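Local coordinates for ssDNA binding protein (Pyrococcus furiosus, PDB 4PSM) that binds single-stranded DNA and entraps it in a system of tunnels that runs between its subunits, at the interface of chains A and B and the interface of chains A and C. Numbering follows the deposited sequence. Chains: chain A/B/C, ssDNA binding protein.

Contact 1: the interface of chains A and B. Residues chain A 24-25, 28, 33; chain B 136, 139-140.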
ATOM      1  N   PHE A  24     -10.476 -12.621 -23.367  1.00 16.02           N
ATOM      2  CA  PHE A  24      -9.388 -12.193 -22.479  1.00 45.90           C
ATOM      3  C   PHE A  24      -8.776 -13.364 -21.725  1.00 47.17           C
ATOM      4  O   PHE A  24      -7.558 -13.448 -21.571  1.00 37.88           O
ATOM      5  CB  PHE A  24      -9.860 -11.154 -21.464  1.00 23.24           C
ATOM      6  CG  PHE A  24      -9.723  -9.748 -21.933  1.00 34.53           C
ATOM      7  CD1 PHE A  24      -8.467  -9.180 -22.095  1.00 19.81           C
ATOM      8  CD2 PHE A  24     -10.841  -8.982 -22.194  1.00 15.28           C
ATOM      9  CE1 PHE A  24      -8.335  -7.882 -22.535  1.00 21.45           C
ATOM     10  CE2 PHE A  24     -10.711  -7.665 -22.629  1.00 32.07           C
ATOM     11  CZ  PHE A  24      -9.456  -7.120 -22.798  1.00 31.74           C
ATOM     12  N   ALA A  25      -9.631 -14.265 -21.253  1.00 54.53           N
ATOM     13  CA  ALA A  25      -9.181 -15.375 -20.425  1.00 62.26           C
ATOM     14  C   ALA A  25      -8.348 -16.395 -21.203  1.00 62.32           C
ATOM     15  O   ALA A  25      -7.346 -16.902 -20.696  1.00 60.13           O
ATOM     16  CB  ALA A  25     -10.368 -16.043 -19.749  1.00 27.39           C
ATOM     17  N   ARG A  28      -4.905 -14.934 -22.692  1.00 50.09           N
ATOM     18  CA  ARG A  28      -4.053 -14.420 -21.627  1.00 64.06           C
ATOM     19  C   ARG A  28      -2.573 -14.685 -21.899  1.00 83.42           C
ATOM     20  O   ARG A  28      -2.161 -15.828 -22.108  1.00 54.57           O
ATOM     21  CB  ARG A  28      -4.484 -15.042 -20.296  1.00 55.16           C
ATOM     22  CG  ARG A  28      -3.717 -14.599 -19.064  1.00 39.69           C
ATOM     23  CD  ARG A  28      -3.782 -13.110 -18.822  1.00 62.01           C
ATOM     24  NE  ARG A  28      -5.093 -12.559 -18.696  1.00 43.27           N
ATOM     25  CZ  ARG A  28      -5.547 -11.360 -19.046  1.00 65.08           C
ATOM     26  NH1 ARG A  28      -6.810 -11.135 -18.763  1.00 27.32           N
ATOM     27  NH2 ARG A  28      -4.832 -10.418 -19.656  1.00 60.93           N
ATOM     28  N   PRO A  33      -3.973  -6.652 -24.605  1.00 52.69           N
ATOM     29  CA  PRO A  33      -5.380  -6.338 -24.327  1.00 52.28           C
ATOM     30  C   PRO A  33      -6.048  -5.568 -25.460  1.00 52.74           C
ATOM     31  O   PRO A  33      -7.178  -5.892 -25.832  1.00 64.34           O
ATOM     32  CB  PRO A  33      -5.299  -5.470 -23.068  1.00 48.69           C
ATOM     33  CG  PRO A  33      -4.069  -5.947 -22.381  1.00 59.52           C
ATOM     34  CD  PRO A  33      -3.091  -6.293 -23.482  1.00 32.08           C
TER
ATOM     35  N   ARG B 136      -7.183  -7.095 -14.811  1.00 32.46           N
ATOM     36  CA  ARG B 136      -7.427  -8.423 -15.350  1.00 37.01           C
ATOM     37  C   ARG B 136      -8.851  -8.917 -15.015  1.00 42.99           C
ATOM     38  O   ARG B 136      -9.520  -9.526 -15.845  1.00 51.09           O
ATOM     39  CB  ARG B 136      -6.366  -9.386 -14.812  1.00 41.12           C
ATOM     40  CG  ARG B 136      -5.976 -10.494 -15.763  1.00 82.92           C
ATOM     41  CD  ARG B 136      -4.797 -11.288 -15.227  1.00 77.45           C
ATOM     42  NE  ARG B 136      -3.692 -10.447 -14.885  1.00112.68           N
ATOM     43  CZ  ARG B 136      -2.957 -10.367 -13.780  1.00103.04           C
ATOM     44  NH1 ARG B 136      -2.007  -9.456 -13.818  1.00 62.69           N
ATOM     45  NH2 ARG B 136      -3.103 -11.118 -12.691  1.00 52.65           N
ATOM     46  N   GLN B 139     -11.272  -7.310 -17.195  1.00 27.98           N
ATOM     47  CA  GLN B 139     -11.225  -7.943 -18.501  1.00 49.14           C
ATOM     48  C   GLN B 139     -11.991  -9.260 -18.536  1.00 64.84           C
ATOM     49  O   GLN B 139     -12.649  -9.578 -19.525  1.00 43.31           O
ATOM     50  CB  GLN B 139      -9.774  -8.223 -18.894  1.00 27.50           C
ATOM     51  CG  GLN B 139      -8.912  -6.995 -19.002  1.00 40.23           C
ATOM     52  CD  GLN B 139      -7.452  -7.352 -19.179  1.00 45.97           C
ATOM     53  OE1 GLN B 139      -7.023  -8.472 -18.877  1.00 26.78           O
ATOM     54  NE2 GLN B 139      -6.681  -6.405 -19.684  1.00 26.53           N
ATOM     55  N   GLU B 140     -11.898 -10.022 -17.454  1.00 37.28           N
ATOM     56  CA  GLU B 140     -12.346 -11.402 -17.470  1.00 37.42           C
ATOM     57  C   GLU B 140     -13.719 -11.634 -16.839  1.00 45.77           C
ATOM     58  O   GLU B 140     -14.367 -12.656 -17.101  1.00 45.93           O
ATOM     59  CB  GLU B 140     -11.298 -12.304 -16.814  1.00 27.22           C
ATOM     60  CG  GLU B 140      -9.955 -12.314 -17.529  1.00 42.85           C
ATOM     61  CD  GLU B 140      -9.020 -13.395 -17.005  1.00 65.02           C
ATOM     62  OE1 GLU B 140      -9.387 -14.070 -16.022  1.00 67.82           O
ATOM     63  OE2 GLU B 140      -7.921 -13.577 -17.576  1.00 64.81           O
TER
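B:Gln139 lays CB over the face of A:Phe24 and its amide parallel to the ring, near CE1, while its amide oxygen is held out to A:Arg28. This subunit-subunit contact ties the far end of helix 93-141 of chain B to the N-terminal part of chain A, at the end of helix 15-26 and the loop after it. A:Phe24 and B:Gln139 cross at about a right angle, yet ring and amide planes are only 12° apart and stack. B:Gln139 CB sits 3.5 Å from the centroid of the A:Phe24 ring. The amide carbon B:Gln139 CD lies 3.5 Å from A:Phe24 CE1. A:Pro33 CB fills in at the edge of the ring, from the same chain. A:Arg28 starts with CG anti to the backbone N (chi1 -179°), then bends at chi2 and chi3, which brings its guanidinium nearly coplanar with the amide. A:Arg28 NH1 gives a hydrogen bond to B:Gln139 OE1 at 2.7 Å, nearly along the C=O axis. A:Arg28 NH1 also forms a salt bridge to the carboxylate oxygen B:Glu140 OE2 at 2.9 Å. A:Arg28 NE reaches B:Glu140 OE2 too, at 3.2 Å, a side-on grip that should fix the rotation of the guanidinium. Its two faces are capped from different chains: A:Phe24 O lies over one, and over the other rides the aliphatic stem of B:Arg136, whose CG is 3.4 Å from A:Arg28 CZ.

Contact 2: the interface of chains A and B. Residues chain A 137-138, 141-144; chain B 109-110, 113-114.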
HETATM    1  N   MSE A 137      14.338  11.953   0.397  1.00 38.65           N
HETATM    2  CA  MSE A 137      15.070  11.865   1.646  1.00 41.52           C
HETATM    3  C   MSE A 137      16.479  11.334   1.427  1.00 38.67           C
HETATM    4  O   MSE A 137      17.418  11.752   2.101  1.00 48.59           O
HETATM    5  CB  MSE A 137      14.351  10.955   2.623  1.00 29.35           C
HETATM    6  CG  MSE A 137      13.127  11.556   3.274  1.00113.80           C
HETATM    7 SE   MSE A 137      12.080  10.220   4.247  1.00 99.98          SE
HETATM    8  CE  MSE A 137      13.499   9.341   5.244  1.00 23.70           C
ATOM      9  N   LYS A 138      16.621  10.397   0.502  1.00 23.00           N
ATOM     10  CA  LYS A 138      17.933   9.912   0.136  1.00 32.50           C
ATOM     11  C   LYS A 138      18.761  11.094  -0.358  1.00 46.96           C
ATOM     12  O   LYS A 138      19.912  11.269   0.040  1.00 46.63           O
ATOM     13  CB  LYS A 138      17.835   8.829  -0.943  1.00 32.36           C
ATOM     14  CG  LYS A 138      17.360   7.479  -0.420  1.00 47.83           C
ATOM     15  CD  LYS A 138      17.136   6.482  -1.544  1.00 47.83           C
ATOM     16  CE  LYS A 138      18.430   6.130  -2.275  1.00 48.71           C
ATOM     17  NZ  LYS A 138      18.144   5.396  -3.551  1.00 54.96           N
ATOM     18  N   TYR A 141      19.105  13.945   2.819  1.00 29.16           N
ATOM     19  CA  TYR A 141      19.510  13.606   4.177  1.00 48.97           C
ATOM     20  C   TYR A 141      20.494  12.450   4.249  1.00 36.62           C
ATOM     21  O   TYR A 141      20.787  11.960   5.337  1.00 58.03           O
ATOM     22  CB  TYR A 141      18.284  13.276   5.044  1.00 44.95           C
ATOM     23  CG  TYR A 141      17.245  14.372   5.110  1.00 28.79           C
ATOM     24  CD1 TYR A 141      17.515  15.580   5.743  1.00 46.19           C
ATOM     25  CD2 TYR A 141      15.996  14.199   4.548  1.00 49.05           C
ATOM     26  CE1 TYR A 141      16.563  16.584   5.801  1.00 66.15           C
ATOM     27  CE2 TYR A 141      15.042  15.189   4.605  1.00 44.92           C
ATOM     28  CZ  TYR A 141      15.322  16.374   5.227  1.00 62.26           C
ATOM     29  OH  TYR A 141      14.348  17.343   5.264  1.00 61.25           O
ATOM     30  N   THR A 142      20.994  12.001   3.102  1.00 39.35           N
ATOM     31  CA  THR A 142      21.916  10.866   3.086  1.00 58.77           C
ATOM     32  C   THR A 142      22.962  10.968   1.976  1.00 43.54           C
ATOM     33  O   THR A 142      22.855  11.803   1.074  1.00 61.75           O
ATOM     34  CB  THR A 142      21.167   9.506   2.927  1.00 39.99           C
ATOM     35  OG1 THR A 142      20.888   9.261   1.541  1.00 35.52           O
ATOM     36  CG2 THR A 142      19.867   9.478   3.744  1.00 29.27           C
ATOM     37  N   GLY A 143      23.967  10.098   2.048  1.00 40.75           N
ATOM     38  CA  GLY A 143      24.915   9.915   0.962  1.00 47.37           C
ATOM     39  C   GLY A 143      24.637   8.645   0.166  1.00 57.20           C
ATOM     40  O   GLY A 143      25.491   8.178  -0.585  1.00 71.42           O
ATOM     41  N   LEU A 144      23.438   8.092   0.319  1.00 37.99           N
ATOM     42  CA  LEU A 144      23.076   6.838  -0.335  1.00 47.49           C
ATOM     43  C   LEU A 144      23.097   6.948  -1.860  1.00 45.41           C
ATOM     44  O   LEU A 144      22.820   8.013  -2.410  1.00 29.90           O
ATOM     45  CB  LEU A 144      21.699   6.391   0.152  1.00 42.21           C
ATOM     46  CG  LEU A 144      21.584   5.424   1.338  1.00 43.68           C
ATOM     47  CD1 LEU A 144      22.889   5.008   2.008  1.00 32.28           C
ATOM     48  CD2 LEU A 144      20.477   5.749   2.331  1.00 40.10           C
TER
ATOM     49  N   PHE B 109      21.269   6.781  10.673  1.00 29.65           N
ATOM     50  CA  PHE B 109      19.987   7.162  10.096  1.00 37.70           C
ATOM     51  C   PHE B 109      19.804   6.572   8.693  1.00 40.19           C
ATOM     52  O   PHE B 109      18.688   6.287   8.263  1.00 40.39           O
ATOM     53  CB  PHE B 109      19.848   8.676  10.058  1.00 38.55           C
ATOM     54  CG  PHE B 109      18.639   9.150   9.312  1.00 55.82           C
ATOM     55  CD1 PHE B 109      17.379   9.057   9.875  1.00 45.31           C
ATOM     56  CD2 PHE B 109      18.762   9.688   8.045  1.00 26.97           C
ATOM     57  CE1 PHE B 109      16.269   9.497   9.187  1.00 62.16           C
ATOM     58  CE2 PHE B 109      17.655  10.137   7.358  1.00 50.41           C
ATOM     59  CZ  PHE B 109      16.411  10.043   7.926  1.00 32.89           C
ATOM     60  N   GLU B 110      20.913   6.379   7.995  1.00 33.83           N
ATOM     61  CA  GLU B 110      20.878   5.833   6.651  1.00 36.97           C
ATOM     62  C   GLU B 110      20.425   4.383   6.637  1.00 48.31           C
ATOM     63  O   GLU B 110      19.771   3.944   5.689  1.00 36.22           O
ATOM     64  CB  GLU B 110      22.243   5.971   5.987  1.00 32.37           C
ATOM     65  CG  GLU B 110      22.594   7.398   5.625  1.00 52.32           C
ATOM     66  CD  GLU B 110      23.911   7.498   4.884  1.00 85.65           C
ATOM     67  OE1 GLU B 110      24.530   6.439   4.625  1.00 72.36           O
ATOM     68  OE2 GLU B 110      24.323   8.636   4.563  1.00 83.70           O
ATOM     69  N   VAL B 113      16.801   4.682   6.576  1.00 42.02           N
ATOM     70  CA  VAL B 113      16.301   5.088   5.276  1.00 20.91           C
ATOM     71  C   VAL B 113      16.303   3.911   4.307  1.00 50.09           C
ATOM     72  O   VAL B 113      15.380   3.745   3.512  1.00 34.14           O
ATOM     73  CB  VAL B 113      17.130   6.233   4.692  1.00 36.06           C
ATOM     74  CG1 VAL B 113      16.777   6.463   3.230  1.00 26.65           C
ATOM     75  CG2 VAL B 113      16.914   7.494   5.500  1.00 35.06           C
ATOM     76  N   LYS B 114      17.344   3.091   4.382  1.00 24.95           N
ATOM     77  CA  LYS B 114      17.439   1.915   3.531  1.00 28.63           C
ATOM     78  C   LYS B 114      16.336   0.904   3.852  1.00 54.90           C
ATOM     79  O   LYS B 114      15.788   0.248   2.961  1.00 40.02           O
ATOM     80  CB  LYS B 114      18.814   1.269   3.657  1.00 25.68           C
ATOM     81  CG  LYS B 114      19.944   2.103   3.072  1.00 52.03           C
ATOM     82  CD  LYS B 114      21.251   1.322   2.982  1.00 46.89           C
ATOM     83  CE  LYS B 114      21.913   1.170   4.334  1.00 48.98           C
ATOM     84  NZ  LYS B 114      23.195   0.423   4.217  1.00 65.44           N
TER
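This is an antiparallel coiled-coil interface of a ThermoDBP-related protein, in which A:Leu144, A:Thr142 and A:Gly143, just past the end of helix 93-141, wrap onto B:Glu110 and B:Val113 of the partner helix and so help tie the two subunits together. B:Glu110 is the polar centre. Its chain runs extended beyond CG, and the carboxylate oxygen B:Glu110 OE2 takes a hydrogen bond from the backbone N of A:Gly143 at 2.9 Å. The bond is almost straight at the hydrogen (175°), but the N comes from above the carboxylate plane, 51° out of it. The stem is packed as well: B:Glu110 CG touches A:Thr142 CB at 3.7 Å, while A:Leu144 slides past in the opposite direction with CD1 beside OE1. An alanine in place of B:Glu110 would probably leave the A:Gly143 N-H without its carboxylate mate and open a gap beside A:Thr142 and A:Leu144. A:Thr142 has its hydroxyl between the backbone N and the carbonyl carbon (chi1 83°), from where A:Thr142 OG1 donates to A:Lys138 O at 2.7 Å and accepts from A:Leu144 N at 3.1 Å, which probably steadies the turn that presents A:Gly143 N. That rotation also points CG2 tip to tip at B:Val113 CG2. The other branch, B:Val113 CG1, meets A:Lys138 CG at 3.8 Å and A:Leu144 CD2. Selenomethionine A:Met137 puts CE against B:Phe109 CZ, 4.0 Å away.

Contact 3: the interface of chains A and C. Residues chain A 112, 115-116, 119; chain C 133, 136-137, 141.
C:Leu133 drives its CD2 methyl into the surface of the chain A helix, where it meets A:Leu116 CA at 3.5 Å and A:Leu119 CD2 at 3.6 Å. Its CG stands anti to the backbone N (chi1 -178°), which carries both methyls toward chain A: CD2 settles against the A:Leu116 backbone, with A:Leu119 CD2 and A:Glu115 CG around it, and C:Leu133 CD1 faces A:Thr112 CG2 at 3.9 Å. Both partners are helix 93-141, running antiparallel, so this is a coiled-coil type of packing between subunits of the deposited tetramer. Next outward comes selenomethionine C:Met137, which crosses A:Thr112 at a slant. C:Met137 CG presses on the methyl A:Thr112 CG2 at 3.4 Å, and its selenium reaches on toward A:Leu116 CD2. A:Thr112 is thus two-sided, its methyl in the apolar layer and its hydroxyl OG1 turned to the rim. A:Glu115 is poorly ordered, so its stem contact and its salt bridge are both tentative; A:Glu115 OE1 lies at the edge of the C:Arg136 guanidinium, a loose 3.9 Å from C:Arg136 NH2. Farther along the helix, the phenol of C:Tyr141 slides past A:Thr112, and C:Tyr141 OH shares a hydrogen bond of 3.1 Å with A:Thr112 OG1.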
ATOM      1  N   THR A 112     -18.815  -3.741  -7.027  1.00 33.38           N
ATOM      2  CA  THR A 112     -17.726  -4.190  -6.168  1.00 43.39           C
ATOM      3  C   THR A 112     -16.360  -4.007  -6.819  1.00 32.41           C
ATOM      4  O   THR A 112     -15.411  -3.542  -6.184  1.00 55.02           O
ATOM      5  CB  THR A 112     -17.905  -5.665  -5.775  1.00 39.05           C
ATOM      6  OG1 THR A 112     -19.052  -5.792  -4.925  1.00 54.80           O
ATOM      7  CG2 THR A 112     -16.688  -6.175  -5.043  1.00 48.90           C
ATOM      8  N   GLU A 115     -15.391  -0.387  -6.875  1.00 35.20           N
ATOM      9  CA  GLU A 115     -14.949  -0.022  -5.535  1.00 38.25           C
ATOM     10  C   GLU A 115     -13.493  -0.444  -5.372  1.00 53.70           C
ATOM     11  O   GLU A 115     -12.649   0.322  -4.909  1.00 45.91           O
ATOM     12  CB  GLU A 115     -15.831  -0.710  -4.488  1.00 37.42           C
ATOM     13  CG  GLU A 115     -15.750  -0.140  -3.085  1.00 83.30           C
ATOM     14  CD  GLU A 115     -16.749  -0.789  -2.136  1.00118.05           C
ATOM     15  OE1 GLU A 115     -17.009  -2.001  -2.283  1.00105.80           O
ATOM     16  OE2 GLU A 115     -17.280  -0.084  -1.251  1.00135.08           O
ATOM     17  N   LEU A 116     -13.206  -1.670  -5.784  1.00 35.11           N
ATOM     18  CA  LEU A 116     -11.859  -2.213  -5.719  1.00 40.51           C
ATOM     19  C   LEU A 116     -10.881  -1.404  -6.579  1.00 53.78           C
ATOM     20  O   LEU A 116      -9.768  -1.097  -6.163  1.00 34.79           O
ATOM     21  CB  LEU A 116     -11.878  -3.673  -6.166  1.00 39.99           C
ATOM     22  CG  LEU A 116     -10.596  -4.462  -5.927  1.00 57.88           C
ATOM     23  CD1 LEU A 116     -10.102  -4.350  -4.492  1.00 49.62           C
ATOM     24  CD2 LEU A 116     -10.699  -5.907  -6.385  1.00 32.75           C
ATOM     25  N   LEU A 119      -9.946   1.857  -4.984  1.00 36.22           N
ATOM     26  CA  LEU A 119      -9.010   1.585  -3.918  1.00 29.89           C
ATOM     27  C   LEU A 119      -7.599   1.371  -4.461  1.00 31.64           C
ATOM     28  O   LEU A 119      -6.632   1.917  -3.930  1.00 50.89           O
ATOM     29  CB  LEU A 119      -9.494   0.370  -3.131  1.00 35.47           C
ATOM     30  CG  LEU A 119     -10.237   0.608  -1.808  1.00 44.39           C
ATOM     31  CD1 LEU A 119     -10.665   2.046  -1.517  1.00 36.75           C
ATOM     32  CD2 LEU A 119     -11.299  -0.426  -1.462  1.00 30.45           C
TER
ATOM     33  N   LEU C 133     -12.811  -5.058   1.828  1.00 41.21           N
ATOM     34  CA  LEU C 133     -13.466  -5.314   0.561  1.00 41.07           C
ATOM     35  C   LEU C 133     -13.194  -6.732   0.075  1.00 58.56           C
ATOM     36  O   LEU C 133     -14.112  -7.454  -0.317  1.00 52.40           O
ATOM     37  CB  LEU C 133     -13.002  -4.297  -0.473  1.00 30.23           C
ATOM     38  CG  LEU C 133     -13.624  -4.388  -1.865  1.00 50.88           C
ATOM     39  CD1 LEU C 133     -15.113  -4.678  -1.772  1.00 59.15           C
ATOM     40  CD2 LEU C 133     -13.363  -3.095  -2.646  1.00 44.13           C
ATOM     41  N   ARG C 136     -15.086  -9.191   1.989  1.00 39.08           N
ATOM     42  CA  ARG C 136     -16.485  -9.050   1.615  1.00 53.75           C
ATOM     43  C   ARG C 136     -16.786  -9.816   0.315  1.00 63.54           C
ATOM     44  O   ARG C 136     -17.833 -10.458   0.185  1.00 54.75           O
ATOM     45  CB  ARG C 136     -16.831  -7.565   1.473  1.00 45.38           C
ATOM     46  CG  ARG C 136     -18.259  -7.208   1.841  1.00 83.96           C
ATOM     47  CD  ARG C 136     -18.461  -5.699   1.872  1.00 83.00           C
ATOM     48  NE  ARG C 136     -17.501  -5.037   2.703  1.00111.04           N
ATOM     49  CZ  ARG C 136     -16.693  -4.008   2.467  1.00104.51           C
ATOM     50  NH1 ARG C 136     -15.928  -3.667   3.485  1.00 65.02           N
ATOM     51  NH2 ARG C 136     -16.613  -3.326   1.326  1.00 46.34           N
HETATM   52  N   MSE C 137     -15.862  -9.750  -0.638  1.00 29.13           N
HETATM   53  CA  MSE C 137     -15.997 -10.501  -1.876  1.00 46.78           C
HETATM   54  C   MSE C 137     -15.948 -11.996  -1.622  1.00 31.94           C
HETATM   55  O   MSE C 137     -16.630 -12.758  -2.294  1.00 60.65           O
HETATM   56  CB  MSE C 137     -14.893 -10.133  -2.859  1.00 37.87           C
HETATM   57  CG  MSE C 137     -15.053  -8.774  -3.495  1.00114.89           C
HETATM   58 SE   MSE C 137     -13.430  -8.241  -4.424  1.00 96.18          SE
HETATM   59  CE  MSE C 137     -13.097  -9.892  -5.418  1.00 18.20           C
ATOM     60  N   TYR C 141     -19.235 -13.697  -3.045  1.00 35.20           N
ATOM     61  CA  TYR C 141     -19.025 -14.199  -4.399  1.00 41.49           C
ATOM     62  C   TYR C 141     -18.239 -15.501  -4.443  1.00 32.76           C
ATOM     63  O   TYR C 141     -17.833 -15.946  -5.515  1.00 53.19           O
ATOM     64  CB  TYR C 141     -18.306 -13.147  -5.262  1.00 43.84           C
ATOM     65  CG  TYR C 141     -19.015 -11.813  -5.350  1.00 35.85           C
ATOM     66  CD1 TYR C 141     -20.234 -11.690  -6.000  1.00 46.87           C
ATOM     67  CD2 TYR C 141     -18.459 -10.678  -4.791  1.00 45.43           C
ATOM     68  CE1 TYR C 141     -20.882 -10.468  -6.079  1.00 60.79           C
ATOM     69  CE2 TYR C 141     -19.097  -9.458  -4.864  1.00 49.52           C
ATOM     70  CZ  TYR C 141     -20.303  -9.357  -5.507  1.00 51.35           C
ATOM     71  OH  TYR C 141     -20.919  -8.131  -5.569  1.00 51.49           O
TER

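Contact 4: the interface of chains A and B. Residues chain A 123-124, 127, 130-131; chain B 120, 123-124, 127.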
ATOM      1  N   LEU A 123      -4.283   3.515  -3.973  1.00 40.28           N
ATOM      2  CA  LEU A 123      -3.101   2.801  -3.523  1.00 38.26           C
ATOM      3  C   LEU A 123      -1.917   3.093  -4.425  1.00 54.55           C
ATOM      4  O   LEU A 123      -0.811   3.309  -3.942  1.00 31.92           O
ATOM      5  CB  LEU A 123      -3.358   1.292  -3.470  1.00 36.78           C
ATOM      6  CG  LEU A 123      -2.124   0.403  -3.283  1.00 41.04           C
ATOM      7  CD1 LEU A 123      -1.366   0.787  -2.017  1.00 43.72           C
ATOM      8  CD2 LEU A 123      -2.502  -1.067  -3.255  1.00 39.66           C
ATOM      9  N   ARG A 124      -2.144   3.087  -5.736  1.00 31.05           N
ATOM     10  CA  ARG A 124      -1.044   3.286  -6.664  1.00 32.31           C
ATOM     11  C   ARG A 124      -0.481   4.679  -6.452  1.00 49.19           C
ATOM     12  O   ARG A 124       0.731   4.878  -6.447  1.00 40.49           O
ATOM     13  CB  ARG A 124      -1.492   3.103  -8.116  1.00 49.44           C
ATOM     14  CG  ARG A 124      -0.340   3.078  -9.117  1.00 64.95           C
ATOM     15  CD  ARG A 124      -0.823   2.936 -10.560  1.00103.00           C
ATOM     16  NE  ARG A 124       0.278   3.075 -11.514  1.00128.10           N
ATOM     17  CZ  ARG A 124       0.914   2.056 -12.086  1.00108.23           C
ATOM     18  NH1 ARG A 124       0.555   0.807 -11.818  1.00 94.49           N
ATOM     19  NH2 ARG A 124       1.909   2.283 -12.933  1.00 78.61           N
ATOM     20  N   SER A 127       1.457   4.959  -3.241  1.00 23.92           N
ATOM     21  CA  SER A 127       2.695   4.204  -3.359  1.00 33.64           C
ATOM     22  C   SER A 127       3.724   5.022  -4.116  1.00 39.73           C
ATOM     23  O   SER A 127       4.906   5.037  -3.772  1.00 46.15           O
ATOM     24  CB  SER A 127       2.442   2.868  -4.058  1.00 26.85           C
ATOM     25  OG  SER A 127       3.625   2.099  -4.178  1.00 56.62           O
ATOM     26  N   ILE A 130       4.976   7.834  -1.875  1.00 43.36           N
ATOM     27  CA  ILE A 130       5.917   7.295  -0.910  1.00 25.20           C
ATOM     28  C   ILE A 130       7.289   7.082  -1.542  1.00 42.46           C
ATOM     29  O   ILE A 130       8.308   7.455  -0.958  1.00 46.50           O
ATOM     30  CB  ILE A 130       5.384   6.010  -0.264  1.00 36.44           C
ATOM     31  CG1 ILE A 130       4.313   6.368   0.768  1.00 32.12           C
ATOM     32  CG2 ILE A 130       6.500   5.230   0.407  1.00 29.35           C
ATOM     33  CD1 ILE A 130       3.518   5.181   1.263  1.00 39.89           C
ATOM     34  N   SER A 131       7.305   6.510  -2.742  1.00 27.82           N
ATOM     35  CA  SER A 131       8.550   6.266  -3.461  1.00 36.70           C
ATOM     36  C   SER A 131       9.275   7.566  -3.769  1.00 49.64           C
ATOM     37  O   SER A 131      10.505   7.627  -3.726  1.00 49.30           O
ATOM     38  CB  SER A 131       8.285   5.500  -4.756  1.00 34.92           C
ATOM     39  OG  SER A 131       7.946   4.151  -4.472  1.00 56.75           O
TER
ATOM     40  N   SER B 120       9.256   0.579   0.715  1.00 32.58           N
ATOM     41  CA  SER B 120       8.536   1.318  -0.316  1.00 46.30           C
ATOM     42  C   SER B 120       8.636   0.583  -1.645  1.00 57.57           C
ATOM     43  O   SER B 120       7.710   0.627  -2.457  1.00 26.53           O
ATOM     44  CB  SER B 120       9.068   2.747  -0.465  1.00 26.96           C
ATOM     45  OG  SER B 120      10.353   2.751  -1.052  1.00 68.74           O
ATOM     46  N   LEU B 123       6.302  -2.210  -1.487  1.00 27.99           N
ATOM     47  CA  LEU B 123       5.007  -1.569  -1.637  1.00 31.15           C
ATOM     48  C   LEU B 123       4.702  -1.236  -3.090  1.00 44.70           C
ATOM     49  O   LEU B 123       3.580  -1.429  -3.544  1.00 30.03           O
ATOM     50  CB  LEU B 123       4.927  -0.293  -0.793  1.00 25.09           C
ATOM     51  CG  LEU B 123       3.721   0.614  -1.066  1.00 38.63           C
ATOM     52  CD1 LEU B 123       2.403  -0.153  -0.881  1.00 26.62           C
ATOM     53  CD2 LEU B 123       3.754   1.842  -0.175  1.00 39.35           C
ATOM     54  N   ARG B 124       5.687  -0.716  -3.814  1.00 29.96           N
ATOM     55  CA  ARG B 124       5.448  -0.316  -5.193  1.00 48.85           C
ATOM     56  C   ARG B 124       5.119  -1.556  -6.004  1.00 47.91           C
ATOM     57  O   ARG B 124       4.204  -1.555  -6.822  1.00 43.70           O
ATOM     58  CB  ARG B 124       6.657   0.403  -5.792  1.00 31.16           C
ATOM     59  CG  ARG B 124       6.381   1.047  -7.149  1.00 67.43           C
ATOM     60  CD  ARG B 124       7.623   1.717  -7.738  1.00101.96           C
ATOM     61  NE  ARG B 124       7.393   2.179  -9.107  1.00127.17           N
ATOM     62  CZ  ARG B 124       7.084   3.431  -9.438  1.00106.40           C
ATOM     63  NH1 ARG B 124       6.974   4.362  -8.501  1.00 83.02           N
ATOM     64  NH2 ARG B 124       6.889   3.750 -10.710  1.00 87.86           N
ATOM     65  N   SER B 127       1.675  -2.881  -5.187  1.00 27.39           N
ATOM     66  CA  SER B 127       0.683  -1.955  -5.715  1.00 38.03           C
ATOM     67  C   SER B 127       0.487  -2.195  -7.205  1.00 51.71           C
ATOM     68  O   SER B 127      -0.638  -2.177  -7.703  1.00 37.31           O
ATOM     69  CB  SER B 127       1.124  -0.511  -5.469  1.00 28.72           C
ATOM     70  OG  SER B 127       0.166   0.421  -5.929  1.00 62.24           O
TER
HETATM   71  O   HOH W   1       5.926   2.598  -2.527  1.00 26.89           O
HETATM   72  O   HOH W   2      10.318   3.013  -3.692  1.00 41.46           O
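The flat guanidinium of B:Arg124 comes near A:Ser131 CB, but it is poorly ordered and its place is doubtful. The A:Arg124 side chain is poorly ordered too, and no ring or guanidinium stack carries this contact, which rests on aliphatic and serine groups. The two copies of helix 93-141 meet antiparallel around a local two-fold, as in a coiled coil, and the small serines probably allow the close approach. A:Ser127 and B:Ser127 face each other across the axis, CB to CB at 3.9 Å. Each hydroxyl is anti to its own backbone N (chi1 -179° in A:Ser127), which turns OG over the partner's leucine and the start of its arginine. The two Leu123 side chains slide past each other in opposite directions, CD1 to CD1. B:Leu123 also meets A:Ile130 at about a right angle, B:Leu123 CD2 lying 3.6 Å from A:Ile130 CD1. An alanine in place of B:Leu123 would probably open a gap beside A:Ile130 and A:Ser127 and leave A:Leu123 without its apolar mate. A:Ile130 CG2 continues the apolar strip against B:Ser120 CB. Direct polar bonds between the chains are absent from this patch, and water does the bridging. Water 1 joins B:Ser120 O, at 2.7 Å, to the hydroxyls of A:Ser127 and A:Ser131 and to A:Ser127 O. Water 2 lies 2.7 Å from B:Ser120 OG and links that hydroxyl to A:Ser131 OG.

Helix 93-141 takes part in all four contacts. Contacts 1, 2 and 4 belong to the A-B pair. Measured between the centres of their C-alpha atoms, contact 4 lies about 24 Å from contact 1 and 18 Å from contact 2, which are about 41 Å apart; contact 3, joining A to C, is about 19 Å from contact 1 and 20 Å from contact 4. The same positions serve different partners: Arg136 in contacts 1 and 3, Met137 and Tyr141 in contacts 2 and 3. One long helix thus packs against two neighbours, which probably helps build the four-chain assembly; these contacts do not themselves show the tunnels.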